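Local atomic coordinates of fiber protein (Snake adenovirus 1, PDB entry 4UMI), a protein that forms the trimeric spikes at the vertices of the viral capsid and probably attaches the virion to a host-cell receptor through its head domain. Residues A[109-114]-A[148-153]; A[117-122]-A[138-143]; A[174-179]-A[189-194]. One frame throughout, in Å; residues are numbered along the deposited sequence.

Overall arrangement
Following the chain from its N terminus, strand 101-112 opens contact 1, and a turn leads on to strand 118-128, which opens contact 2. The hairpin 118-128/131-140 comes back to close contact 2 at 138-143, after 15 intervening residues. Only then does the chain cross to the second sheet and close contact 1 at 148-153, so the loop of contact 2 lies within that of contact 1. Contact 3, at the open end of hairpin 175-182/185-190, follows in series. Contact 2 ties strands within one four-stranded antiparallel sheet, contact 3 within the other, and contact 1 bridges the two edges of this head-domain sandwich. Contacts 1 and 2 touch, with centres about 9 Å apart.

Contact 1 of 3, residues A[109-114]-A[148-153]; sequences EELQND and FKAPAS
Glu-109 reaches from the edge of one sheet to Ser-153, just past strand 148-151 of the other. Its CB is directed toward segment 148-153; with CG anti to the backbone N (chi1 -172°) and the rest of the chain extended, the carboxylate lies beside Ser-153. CD lies 3.7 Å from Ser-153 CB. OE1 accepts from Ser-153 OG at 2.6 Å, met on the syn side but somewhat out of the carboxylate plane; OE2 takes a nearly straight bond from Ser-153 N at 2.8 Å through its syn lone pair. One carboxylate thus grips both donors of a helix N-cap residue. A water donates to Glu-109 OE2 and to Pro-151 O.

Farther along, Leu-111 CB packs on Ala-150 CB at 3.9 Å and against the CZ end of the Phe-148 ring, whose edge faces the Leu-111 carbonyl. Asn-113 CB sits 3.3 Å from Lys-149 O; Asn-113 OD1 is bonded to Val-117 N.

Meeting at 118°, outermost strands 101-112 and 148-151 of the two sheets close one side of the sandwich. Leu-111 and Phe-148 both rest on Leu-186 of strand 185-190, while Ser-153 OG caps helix 154-161 at Leu-156 N.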
ATOM      1  N   GLU A 109       6.169 -16.496  -1.110  1.00 16.70           N
ATOM      2  CA  GLU A 109       6.729 -17.610  -0.346  1.00 17.54           C
ATOM      3  C   GLU A 109       6.072 -17.620   1.029  1.00 16.12           C
ATOM      4  O   GLU A 109       5.821 -16.553   1.605  1.00 16.79           O
ATOM      5  CB  GLU A 109       8.227 -17.343  -0.229  1.00 21.83           C
ATOM      6  CG  GLU A 109       9.068 -18.424   0.361  1.00 23.25           C
ATOM      7  CD  GLU A 109      10.520 -18.084   0.144  1.00 21.79           C
ATOM      8  OE1 GLU A 109      10.892 -17.590  -0.970  1.00 25.76           O
ATOM      9  OE2 GLU A 109      11.290 -18.327   1.083  1.00 25.46           O
ATOM     10  N   GLU A 110       5.865 -18.800   1.593  1.00 16.47           N
ATOM     11  CA  GLU A 110       5.314 -18.966   2.925  1.00 16.56           C
ATOM     12  C   GLU A 110       6.443 -19.375   3.850  1.00 17.07           C
ATOM     13  O   GLU A 110       7.201 -20.285   3.515  1.00 20.76           O
ATOM     14  CB  GLU A 110       4.233 -20.043   2.901  1.00 21.64           C
ATOM     15  CG  GLU A 110       3.486 -20.192   4.208  1.00 25.10           C
ATOM     16  CD  GLU A 110       2.383 -19.188   4.375  1.00 32.79           C
ATOM     17  OE1 GLU A 110       1.929 -18.616   3.363  1.00 33.44           O
ATOM     18  OE2 GLU A 110       1.976 -18.967   5.534  1.00 39.92           O
ATOM     19  N   LEU A 111       6.571 -18.678   4.975  1.00 16.57           N
ATOM     20  CA  LEU A 111       7.573 -18.963   6.005  1.00 18.17           C
ATOM     21  C   LEU A 111       6.880 -19.321   7.303  1.00 17.39           C
ATOM     22  O   LEU A 111       5.818 -18.821   7.615  1.00 18.05           O
ATOM     23  CB  LEU A 111       8.490 -17.764   6.269  1.00 20.69           C
ATOM     24  CG  LEU A 111       9.541 -17.475   5.211  1.00 21.66           C
ATOM     25  CD1 LEU A 111       8.980 -17.137   3.853  1.00 28.88           C
ATOM     26  CD2 LEU A 111      10.506 -16.400   5.625  1.00 23.23           C
ATOM     27  N   GLN A 112       7.500 -20.216   8.058  1.00 20.45           N
ATOM     28  CA  GLN A 112       6.922 -20.628   9.315  1.00 21.08           C
ATOM     29  C   GLN A 112       8.042 -20.758  10.338  1.00 21.25           C
ATOM     30  O   GLN A 112       9.142 -21.246  10.031  1.00 23.86           O
ATOM     31  CB  GLN A 112       6.188 -21.954   9.112  1.00 26.03           C
ATOM     32  CG  GLN A 112       5.415 -22.472  10.308  1.00 30.99           C
ATOM     33  CD  GLN A 112       4.645 -23.746   9.995  1.00 39.40           C
ATOM     34  OE1 GLN A 112       4.265 -23.997   8.850  1.00 56.38           O
ATOM     35  NE2 GLN A 112       4.408 -24.549  11.013  1.00 55.79           N
ATOM     36  N   ASN A 113       7.789 -20.276  11.550  1.00 22.47           N
ATOM     37  CA  ASN A 113       8.798 -20.370  12.617  1.00 27.07           C
ATOM     38  C   ASN A 113       8.593 -21.656  13.404  1.00 27.28           C
ATOM     39  O   ASN A 113       7.694 -22.454  13.115  1.00 27.42           O
ATOM     40  CB  ASN A 113       8.851 -19.126  13.528  1.00 24.28           C
ATOM     41  CG  ASN A 113       7.649 -18.997  14.436  1.00 21.82           C
ATOM     42  OD1 ASN A 113       6.744 -19.820  14.429  1.00 22.66           O
ATOM     43  ND2 ASN A 113       7.647 -17.942  15.223  1.00 23.06           N
ATOM     44  N   ASP A 114       9.446 -21.856  14.403  1.00 29.38           N
ATOM     45  CA  ASP A 114       9.381 -23.094  15.178  1.00 38.00           C
ATOM     46  C   ASP A 114       8.096 -23.223  16.013  1.00 36.09           C
ATOM     47  O   ASP A 114       7.754 -24.333  16.454  1.00 52.44           O
ATOM     48  CB  ASP A 114      10.637 -23.276  16.056  1.00 44.23           C
ATOM     49  CG  ASP A 114      10.911 -22.083  16.979  1.00 46.28           C
ATOM     50  OD1 ASP A 114      10.210 -21.045  16.880  1.00 58.91           O
ATOM     51  OD2 ASP A 114      11.848 -22.183  17.799  1.00 69.40           O
ATOM     52  N   PHE A 148       9.795 -12.645  14.519  1.00 16.40           N
ATOM     53  CA  PHE A 148       9.547 -13.790  13.669  1.00 16.58           C
ATOM     54  C   PHE A 148      10.825 -14.136  12.905  1.00 16.84           C
ATOM     55  O   PHE A 148      11.369 -13.291  12.222  1.00 17.32           O
ATOM     56  CB  PHE A 148       8.430 -13.458  12.680  1.00 16.64           C
ATOM     57  CG  PHE A 148       8.136 -14.563  11.720  1.00 15.72           C
ATOM     58  CD1 PHE A 148       7.362 -15.641  12.107  1.00 15.34           C
ATOM     59  CD2 PHE A 148       8.655 -14.536  10.445  1.00 15.20           C
ATOM     60  CE1 PHE A 148       7.089 -16.662  11.223  1.00 16.70           C
ATOM     61  CE2 PHE A 148       8.400 -15.584   9.571  1.00 16.68           C
ATOM     62  CZ  PHE A 148       7.603 -16.627   9.954  1.00 16.89           C
ATOM     63  N   LYS A 149      11.305 -15.374  13.059  1.00 18.53           N
ATOM     64  CA  LYS A 149      12.502 -15.832  12.405  1.00 19.09           C
ATOM     65  C   LYS A 149      12.221 -17.130  11.684  1.00 19.88           C
ATOM     66  O   LYS A 149      11.657 -18.062  12.254  1.00 21.77           O
ATOM     67  CB  LYS A 149      13.576 -16.070  13.449  1.00 21.87           C
ATOM     68  CG  LYS A 149      14.156 -14.806  14.003  1.00 27.81           C
ATOM     69  CD  LYS A 149      15.257 -15.065  15.028  1.00 37.81           C
ATOM     70  CE  LYS A 149      16.649 -14.687  14.525  1.00 45.59           C
ATOM     71  NZ  LYS A 149      16.921 -13.212  14.537  1.00 45.73           N
ATOM     72  N   ALA A 150      12.629 -17.191  10.429  1.00 19.45           N
ATOM     73  CA  ALA A 150      12.417 -18.403   9.644  1.00 20.39           C
ATOM     74  C   ALA A 150      13.315 -18.417   8.411  1.00 20.92           C
ATOM     75  O   ALA A 150      13.727 -17.374   7.915  1.00 21.30           O
ATOM     76  CB  ALA A 150      10.982 -18.498   9.225  1.00 23.09           C
ATOM     77  N   PRO A 151      13.682 -19.623   7.958  1.00 22.91           N
ATOM     78  CA  PRO A 151      14.474 -19.751   6.757  1.00 22.62           C
ATOM     79  C   PRO A 151      13.751 -19.241   5.535  1.00 22.84           C
ATOM     80  O   PRO A 151      12.553 -19.490   5.382  1.00 23.42           O
ATOM     81  CB  PRO A 151      14.680 -21.266   6.627  1.00 27.27           C
ATOM     82  CG  PRO A 151      14.277 -21.861   7.917  1.00 33.92           C
ATOM     83  CD  PRO A 151      13.309 -20.924   8.540  1.00 24.39           C
ATOM     84  N   ALA A 152      14.474 -18.504   4.702  1.00 22.59           N
ATOM     85  CA  ALA A 152      13.941 -17.967   3.449  1.00 21.45           C
ATOM     86  C   ALA A 152      14.701 -18.581   2.284  1.00 22.27           C
ATOM     87  O   ALA A 152      15.872 -18.936   2.416  1.00 23.78           O
ATOM     88  CB  ALA A 152      14.121 -16.477   3.439  1.00 22.88           C
ATOM     89  N   SER A 153      14.044 -18.688   1.139  1.00 20.80           N
ATOM     90  CA  SER A 153      14.716 -19.163  -0.076  1.00 21.23           C
ATOM     91  C   SER A 153      15.903 -18.284  -0.472  1.00 22.21           C
ATOM     92  O   SER A 153      16.006 -17.123  -0.068  1.00 21.03           O
ATOM     93  CB  SER A 153      13.738 -19.212  -1.241  1.00 20.78           C
ATOM     94  OG  SER A 153      13.359 -17.923  -1.681  1.00 21.70           O
TER
HETATM   95  O   HOH W   1      10.741 -20.414   2.844  1.00 41.15           O
HETATM   96  O   HOH W   2      10.219 -20.875   6.577  1.00 28.06           O
HETATM   97  O   HOH W   3      10.192 -16.587  15.535  1.00 23.83           O
HETATM   98  O   HOH W   4      12.047 -20.044  14.236  1.00 38.86           O

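Contact 2 of 3, residues A[117-122]-A[138-143]; sequences VSFAFQ and AYSGDG
Ala-120 and Tyr-139 form the hydrogen-bonded pair of this antiparallel hairpin. Ala-120 N donates to Tyr-139 O and Tyr-139 N returns the bond to Ala-120 O, both at 2.9 Å. Phe-121 and Ala-138 follow as the next, non-hydrogen-bonded pair, where Ala-138 CA comes close to Ala-120 O in a CA-H...O contact.

Beyond the pair, side chains take over the polar linkage. Ser-140 OG, anti to its own backbone N (chi1 178°), donates to Ser-118 O at 2.8 Å, tilted from the carbonyl plane, and accepts from Asp-142 N at 3.0 Å in an ST turn. One hydroxyl therefore joins the partner strand, through Ser-118 O, to the turn that follows Ser-140. Asp-142 OD2 accepts from Ser-118 N at 2.9 Å, with an N-H...O angle of 168°: a carboxylate oxygen takes the place of a backbone carbonyl for this N-H once strand 138-140 has ended. A water joins in, donating to Ser-118 O and accepting from Gly-141 N.

Among the carbon contacts, Ser-140 CB sits over the centre of the Phe-119 ring, 3.6 Å from the centroid and only 4° off the normal, a CH-pi contact. Phe-121 CE1 touches Ala-138 CB at 3.6 Å. Near the strand ends, the side chains of Val-117 and Asp-142 pass in opposite directions, with Val-117 CG1 4.0 Å from Asp-142 CB.

The rings of Phe-119 and Phe-121 rest on Leu-188 and Leu-186 of strand 185-190 in the facing sheet, and the Phe-119 ring also meets Phe-148. On the other face, Ala-120 packs on Leu-205 of a neighbouring subunit and Tyr-139 on Tyr-204 of the same neighbour. Strand 101-112 flanks the hairpin beside 118-128, and strand 198-206 beside 131-140.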
ATOM      1  N   VAL A 117       3.799 -20.069  13.881  1.00 22.28           N
ATOM      2  CA  VAL A 117       3.358 -18.815  13.247  1.00 19.95           C
ATOM      3  C   VAL A 117       3.775 -18.873  11.796  1.00 18.15           C
ATOM      4  O   VAL A 117       4.877 -19.283  11.508  1.00 18.92           O
ATOM      5  CB  VAL A 117       3.997 -17.578  13.915  1.00 21.97           C
ATOM      6  CG1 VAL A 117       3.670 -16.293  13.168  1.00 21.24           C
ATOM      7  CG2 VAL A 117       3.583 -17.454  15.375  1.00 25.77           C
ATOM      8  N   SER A 118       2.914 -18.408  10.906  1.00 17.80           N
ATOM      9  CA  SER A 118       3.206 -18.417   9.493  1.00 18.19           C
ATOM     10  C   SER A 118       2.974 -17.060   8.870  1.00 17.90           C
ATOM     11  O   SER A 118       2.006 -16.370   9.226  1.00 18.50           O
ATOM     12  CB  SER A 118       2.498 -19.529   8.772  0.50 21.77           C
ATOM     13  OG  SER A 118       1.138 -19.290   8.764  0.50 22.62           O
ATOM     14  N   PHE A 119       3.878 -16.702   7.969  1.00 15.67           N
ATOM     15  CA  PHE A 119       3.801 -15.495   7.165  1.00 14.71           C
ATOM     16  C   PHE A 119       3.807 -15.836   5.691  1.00 15.09           C
ATOM     17  O   PHE A 119       4.463 -16.788   5.292  1.00 16.86           O
ATOM     18  CB  PHE A 119       4.999 -14.552   7.398  1.00 15.87           C
ATOM     19  CG  PHE A 119       4.796 -13.585   8.501  1.00 15.03           C
ATOM     20  CD1 PHE A 119       4.924 -13.941   9.823  1.00 15.90           C
ATOM     21  CD2 PHE A 119       4.541 -12.274   8.196  1.00 14.38           C
ATOM     22  CE1 PHE A 119       4.750 -13.012  10.803  1.00 16.46           C
ATOM     23  CE2 PHE A 119       4.363 -11.332   9.172  1.00 16.12           C
ATOM     24  CZ  PHE A 119       4.488 -11.703  10.482  1.00 16.44           C
ATOM     25  N   ALA A 120       3.123 -15.036   4.877  1.00 14.33           N
ATOM     26  CA  ALA A 120       3.334 -15.029   3.448  1.00 13.62           C
ATOM     27  C   ALA A 120       3.982 -13.728   3.094  1.00 12.97           C
ATOM     28  O   ALA A 120       3.576 -12.642   3.553  1.00 14.29           O
ATOM     29  CB  ALA A 120       2.033 -15.195   2.717  1.00 16.06           C
ATOM     30  N   PHE A 121       5.034 -13.823   2.301  1.00 13.42           N
ATOM     31  CA  PHE A 121       5.746 -12.676   1.767  1.00 14.22           C
ATOM     32  C   PHE A 121       5.619 -12.691   0.241  1.00 13.88           C
ATOM     33  O   PHE A 121       5.707 -13.746  -0.376  1.00 16.32           O
ATOM     34  CB  PHE A 121       7.201 -12.698   2.150  1.00 15.68           C
ATOM     35  CG  PHE A 121       7.439 -12.480   3.614  1.00 14.61           C
ATOM     36  CD1 PHE A 121       7.456 -11.208   4.140  1.00 16.17           C
ATOM     37  CD2 PHE A 121       7.629 -13.534   4.476  1.00 17.48           C
ATOM     38  CE1 PHE A 121       7.666 -11.001   5.486  1.00 18.60           C
ATOM     39  CE2 PHE A 121       7.846 -13.330   5.807  1.00 19.15           C
ATOM     40  CZ  PHE A 121       7.820 -12.074   6.306  1.00 17.94           C
ATOM     41  N   GLN A 122       5.485 -11.523  -0.365  1.00 13.71           N
ATOM     42  CA  GLN A 122       5.540 -11.340  -1.807  1.00 12.93           C
ATOM     43  C   GLN A 122       6.608 -10.322  -2.111  1.00 12.62           C
ATOM     44  O   GLN A 122       6.664  -9.259  -1.484  1.00 13.60           O
ATOM     45  CB  GLN A 122       4.174 -10.930  -2.384  1.00 13.75           C
ATOM     46  CG  GLN A 122       4.161 -10.482  -3.837  1.00 14.72           C
ATOM     47  CD  GLN A 122       2.858  -9.881  -4.222  1.00 15.31           C
ATOM     48  OE1 GLN A 122       2.047  -9.504  -3.356  1.00 16.59           O
ATOM     49  NE2 GLN A 122       2.671  -9.687  -5.506  1.00 18.41           N
ATOM     50  N   ALA A 138       3.869  -8.240   3.084  1.00 11.38           N
ATOM     51  CA  ALA A 138       3.875  -9.232   4.160  1.00 11.84           C
ATOM     52  C   ALA A 138       2.479  -9.392   4.754  1.00 11.82           C
ATOM     53  O   ALA A 138       1.788  -8.392   4.964  1.00 11.86           O
ATOM     54  CB  ALA A 138       4.805  -8.790   5.273  1.00 12.99           C
ATOM     55  N   TYR A 139       2.087 -10.624   5.048  1.00 12.62           N
ATOM     56  CA  TYR A 139       0.793 -10.900   5.668  1.00 12.68           C
ATOM     57  C   TYR A 139       0.909 -12.052   6.639  1.00 12.96           C
ATOM     58  O   TYR A 139       1.566 -13.050   6.351  1.00 13.39           O
ATOM     59  CB  TYR A 139      -0.254 -11.304   4.595  1.00 13.98           C
ATOM     60  CG  TYR A 139      -1.515 -11.891   5.207  1.00 12.95           C
ATOM     61  CD1 TYR A 139      -2.446 -11.083   5.823  1.00 14.91           C
ATOM     62  CD2 TYR A 139      -1.739 -13.262   5.238  1.00 15.12           C
ATOM     63  CE1 TYR A 139      -3.556 -11.595   6.470  1.00 15.38           C
ATOM     64  CE2 TYR A 139      -2.844 -13.780   5.868  1.00 16.92           C
ATOM     65  CZ  TYR A 139      -3.751 -12.948   6.477  1.00 16.73           C
ATOM     66  OH  TYR A 139      -4.853 -13.436   7.134  1.00 20.76           O
ATOM     67  N   SER A 140       0.279 -11.920   7.814  1.00 12.30           N
ATOM     68  CA  SER A 140       0.051 -13.094   8.642  1.00 13.39           C
ATOM     69  C   SER A 140      -1.334 -12.957   9.274  1.00 14.42           C
ATOM     70  O   SER A 140      -1.674 -11.886   9.741  1.00 16.59           O
ATOM     71  CB  SER A 140       1.084 -13.184   9.757  1.00 13.54           C
ATOM     72  OG  SER A 140       0.834 -14.292  10.599  1.00 15.66           O
ATOM     73  N   GLY A 141      -2.020 -14.081   9.423  1.00 17.29           N
ATOM     74  CA  GLY A 141      -3.262 -14.104  10.178  1.00 21.15           C
ATOM     75  C   GLY A 141      -3.013 -14.202  11.681  1.00 22.04           C
ATOM     76  O   GLY A 141      -3.922 -14.042  12.485  1.00 28.13           O
ATOM     77  N   ASP A 142      -1.832 -14.597  12.045  1.00 18.00           N
ATOM     78  CA  ASP A 142      -1.470 -14.850  13.417  1.00 19.01           C
ATOM     79  C   ASP A 142      -1.176 -13.584  14.175  1.00 18.86           C
ATOM     80  O   ASP A 142      -0.987 -12.503  13.599  1.00 22.04           O
ATOM     81  CB  ASP A 142      -0.264 -15.770  13.442  1.00 22.07           C
ATOM     82  CG  ASP A 142      -0.548 -17.139  12.813  1.00 21.09           C
ATOM     83  OD1 ASP A 142      -1.679 -17.677  13.018  1.00 28.15           O
ATOM     84  OD2 ASP A 142       0.345 -17.660  12.078  1.00 22.80           O
ATOM     85  N   GLY A 143      -1.221 -13.689  15.482  1.00 19.36           N
ATOM     86  CA  GLY A 143      -0.597 -12.702  16.328  1.00 20.04           C
ATOM     87  C   GLY A 143       0.882 -13.005  16.421  1.00 20.63           C
ATOM     88  O   GLY A 143       1.368 -14.103  16.095  1.00 23.85           O
TER
HETATM   89  O   HOH W   5      -0.759 -16.668   8.626  1.00 29.20           O
HETATM   90  O   HOH W   6      -0.043 -20.381  11.356  1.00 36.33           O

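Contact 3 of 3, residues A[174-179]-A[189-194]; sequences LGTGIV and EISRSL
Thr-176 N donates to Ser-191 OG at 3.0 Å along an almost straight N-H...O line (174°), and Ser-191 N answers by donating to Thr-176 O at 2.9 Å. These two bonds extend an antiparallel beta hairpin, strands 175-182 and 185-190, past its last bridge. Ser-191 OG lies between its own backbone N and carbonyl carbon (chi1 63°), a placement that turns the hydroxyl toward the neighbouring strand and lets it stand in for a carbonyl acceptor.

Toward the hairpin turn, Ile-178 and Glu-189 make the hydrogen-bonded pair: Ile-178 N donates to Glu-189 O and Glu-189 N to Ile-178 O, both at 2.9 Å. Gly-177 and Ile-190 form the non-hydrogen-bonded pair between, with CA atoms 4.4 Å apart; Gly-177 CA also comes to 3.0 Å from Glu-189 O in a CA-H...O contact.

After Ser-191 the chain bends away, yet two side chains come back to residue 174. Leu-194 CD2 packs on Leu-174 CB at 4.0 Å, and Leu-174 also touches Pro-195. Strand 168-172 lies on the far flank of 175-182, completing this side of the sheet. The aliphatic part of Arg-192 passes the carbonyl of residue 174, with Arg-192 CD 3.2 Å from Leu-174 O.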
ATOM      1  N   LEU A 174      -1.181  -2.361  13.435  1.00 12.48           N
ATOM      2  CA  LEU A 174      -1.007  -2.180  14.888  1.00 13.71           C
ATOM      3  C   LEU A 174       0.414  -1.962  15.344  1.00 13.69           C
ATOM      4  O   LEU A 174       0.684  -1.820  16.534  1.00 18.13           O
ATOM      5  CB  LEU A 174      -1.614  -3.371  15.634  1.00 14.52           C
ATOM      6  CG  LEU A 174      -3.076  -3.647  15.294  1.00 16.47           C
ATOM      7  CD1 LEU A 174      -3.619  -4.856  16.031  1.00 17.22           C
ATOM      8  CD2 LEU A 174      -3.962  -2.442  15.552  1.00 18.81           C
ATOM      9  N   GLY A 175       1.359  -1.859  14.444  1.00 12.93           N
ATOM     10  CA  GLY A 175       2.734  -1.578  14.837  1.00 14.05           C
ATOM     11  C   GLY A 175       3.683  -1.589  13.672  1.00 12.94           C
ATOM     12  O   GLY A 175       3.265  -1.761  12.544  1.00 16.27           O
ATOM     13  N   THR A 176       4.956  -1.431  13.946  1.00 14.09           N
ATOM     14  CA  THR A 176       5.978  -1.275  12.933  1.00 15.52           C
ATOM     15  C   THR A 176       6.913  -2.487  13.026  1.00 14.17           C
ATOM     16  O   THR A 176       7.153  -3.024  14.084  1.00 16.42           O
ATOM     17  CB  THR A 176       6.835   0.001  13.258  1.00 19.38           C
ATOM     18  OG1 THR A 176       5.950   1.107  13.532  1.00 25.62           O
ATOM     19  CG2 THR A 176       7.761   0.280  12.145  1.00 21.46           C
ATOM     20  N   GLY A 177       7.470  -2.865  11.900  1.00 14.57           N
ATOM     21  CA  GLY A 177       8.464  -3.918  11.882  1.00 17.04           C
ATOM     22  C   GLY A 177       9.682  -3.556  11.070  1.00 14.53           C
ATOM     23  O   GLY A 177       9.696  -2.565  10.307  1.00 14.90           O
ATOM     24  N   ILE A 178      10.704  -4.371  11.221  1.00 14.74           N
ATOM     25  CA  ILE A 178      11.882  -4.299  10.391  1.00 15.81           C
ATOM     26  C   ILE A 178      12.180  -5.702   9.907  1.00 14.98           C
ATOM     27  O   ILE A 178      12.339  -6.607  10.713  1.00 15.31           O
ATOM     28  CB  ILE A 178      13.132  -3.738  11.112  1.00 19.27           C
ATOM     29  CG1 ILE A 178      12.947  -2.284  11.561  1.00 24.35           C
ATOM     30  CG2 ILE A 178      14.346  -3.856  10.227  1.00 23.21           C
ATOM     31  CD1 ILE A 178      13.947  -1.861  12.619  1.00 27.28           C
ATOM     32  N   VAL A 179      12.244  -5.879   8.583  1.00 14.76           N
ATOM     33  CA  VAL A 179      12.602  -7.149   8.010  1.00 14.73           C
ATOM     34  C   VAL A 179      14.050  -7.113   7.518  1.00 15.56           C
ATOM     35  O   VAL A 179      14.468  -6.164   6.865  1.00 17.57           O
ATOM     36  CB  VAL A 179      11.706  -7.488   6.799  1.00 15.09           C
ATOM     37  CG1 VAL A 179      12.107  -8.793   6.153  1.00 18.23           C
ATOM     38  CG2 VAL A 179      10.244  -7.591   7.197  1.00 17.68           C
ATOM     39  N   GLU A 189      11.532  -8.011  13.105  1.00 14.95           N
ATOM     40  CA  GLU A 189      11.505  -7.459  14.468  1.00 16.23           C
ATOM     41  C   GLU A 189      10.328  -6.521  14.576  1.00 14.84           C
ATOM     42  O   GLU A 189      10.044  -5.854  13.605  1.00 16.51           O
ATOM     43  CB  GLU A 189      12.796  -6.666  14.727  1.00 19.34           C
ATOM     44  CG  GLU A 189      14.046  -7.487  14.652  1.00 27.89           C
ATOM     45  CD  GLU A 189      15.183  -6.916  15.435  1.00 42.38           C
ATOM     46  OE1 GLU A 189      15.236  -5.666  15.681  1.00 34.73           O
ATOM     47  OE2 GLU A 189      16.037  -7.747  15.806  1.00 48.06           O
ATOM     48  N   ILE A 190       9.662  -6.463  15.720  1.00 13.86           N
ATOM     49  CA  ILE A 190       8.452  -5.690  15.874  1.00 13.72           C
ATOM     50  C   ILE A 190       8.495  -4.716  17.036  1.00 13.82           C
ATOM     51  O   ILE A 190       9.080  -4.958  18.053  1.00 17.04           O
ATOM     52  CB  ILE A 190       7.196  -6.588  15.997  1.00 15.56           C
ATOM     53  CG1 ILE A 190       7.322  -7.596  17.156  1.00 15.58           C
ATOM     54  CG2 ILE A 190       7.000  -7.336  14.713  1.00 16.99           C
ATOM     55  CD1 ILE A 190       6.114  -8.454  17.361  1.00 16.15           C
ATOM     56  N   SER A 191       7.837  -3.590  16.860  1.00 14.44           N
ATOM     57  CA  SER A 191       7.837  -2.486  17.819  1.00 15.20           C
ATOM     58  C   SER A 191       7.043  -2.790  19.065  1.00 15.49           C
ATOM     59  O   SER A 191       7.291  -2.197  20.092  1.00 19.37           O
ATOM     60  CB  SER A 191       7.326  -1.180  17.171  1.00 17.09           C
ATOM     61  OG  SER A 191       5.983  -1.308  16.743  1.00 17.59           O
ATOM     62  N   ARG A 192       6.071  -3.652  18.928  1.00 14.34           N
ATOM     63  CA  ARG A 192       5.160  -4.000  19.986  1.00 15.22           C
ATOM     64  C   ARG A 192       4.576  -5.368  19.647  1.00 14.23           C
ATOM     65  O   ARG A 192       4.618  -5.762  18.466  1.00 15.17           O
ATOM     66  CB  ARG A 192       4.097  -2.954  20.205  1.00 21.39           C
ATOM     67  CG  ARG A 192       3.127  -2.903  19.082  1.00 22.66           C
ATOM     68  CD  ARG A 192       1.909  -2.070  19.454  1.00 28.28           C
ATOM     69  NE  ARG A 192       2.286  -0.672  19.618  1.00 29.91           N
ATOM     70  CZ  ARG A 192       1.602   0.238  20.303  1.00 41.85           C
ATOM     71  NH1 ARG A 192       0.483  -0.080  20.942  1.00 56.54           N
ATOM     72  NH2 ARG A 192       2.055   1.488  20.370  1.00 55.08           N
ATOM     73  N   SER A 193       4.067  -6.093  20.627  1.00 14.08           N
ATOM     74  CA  SER A 193       3.377  -7.314  20.354  1.00 14.39           C
ATOM     75  C   SER A 193       2.158  -7.013  19.506  1.00 15.04           C
ATOM     76  O   SER A 193       1.527  -5.973  19.674  1.00 16.44           O
ATOM     77  CB  SER A 193       3.003  -7.996  21.671  1.00 17.06           C
ATOM     78  OG  SER A 193       4.235  -8.302  22.344  1.00 20.30           O
ATOM     79  N   LEU A 194       1.852  -7.877  18.558  1.00 14.60           N
ATOM     80  CA  LEU A 194       0.754  -7.633  17.608  1.00 13.98           C
ATOM     81  C   LEU A 194      -0.325  -8.702  17.782  1.00 13.87           C
ATOM     82  O   LEU A 194      -0.102  -9.871  17.479  1.00 16.33           O
ATOM     83  CB  LEU A 194       1.270  -7.645  16.160  1.00 14.66           C
ATOM     84  CG  LEU A 194       2.388  -6.688  15.831  1.00 15.85           C
ATOM     85  CD1 LEU A 194       2.917  -6.917  14.431  1.00 16.92           C
ATOM     86  CD2 LEU A 194       1.937  -5.262  15.953  1.00 17.01           C
TER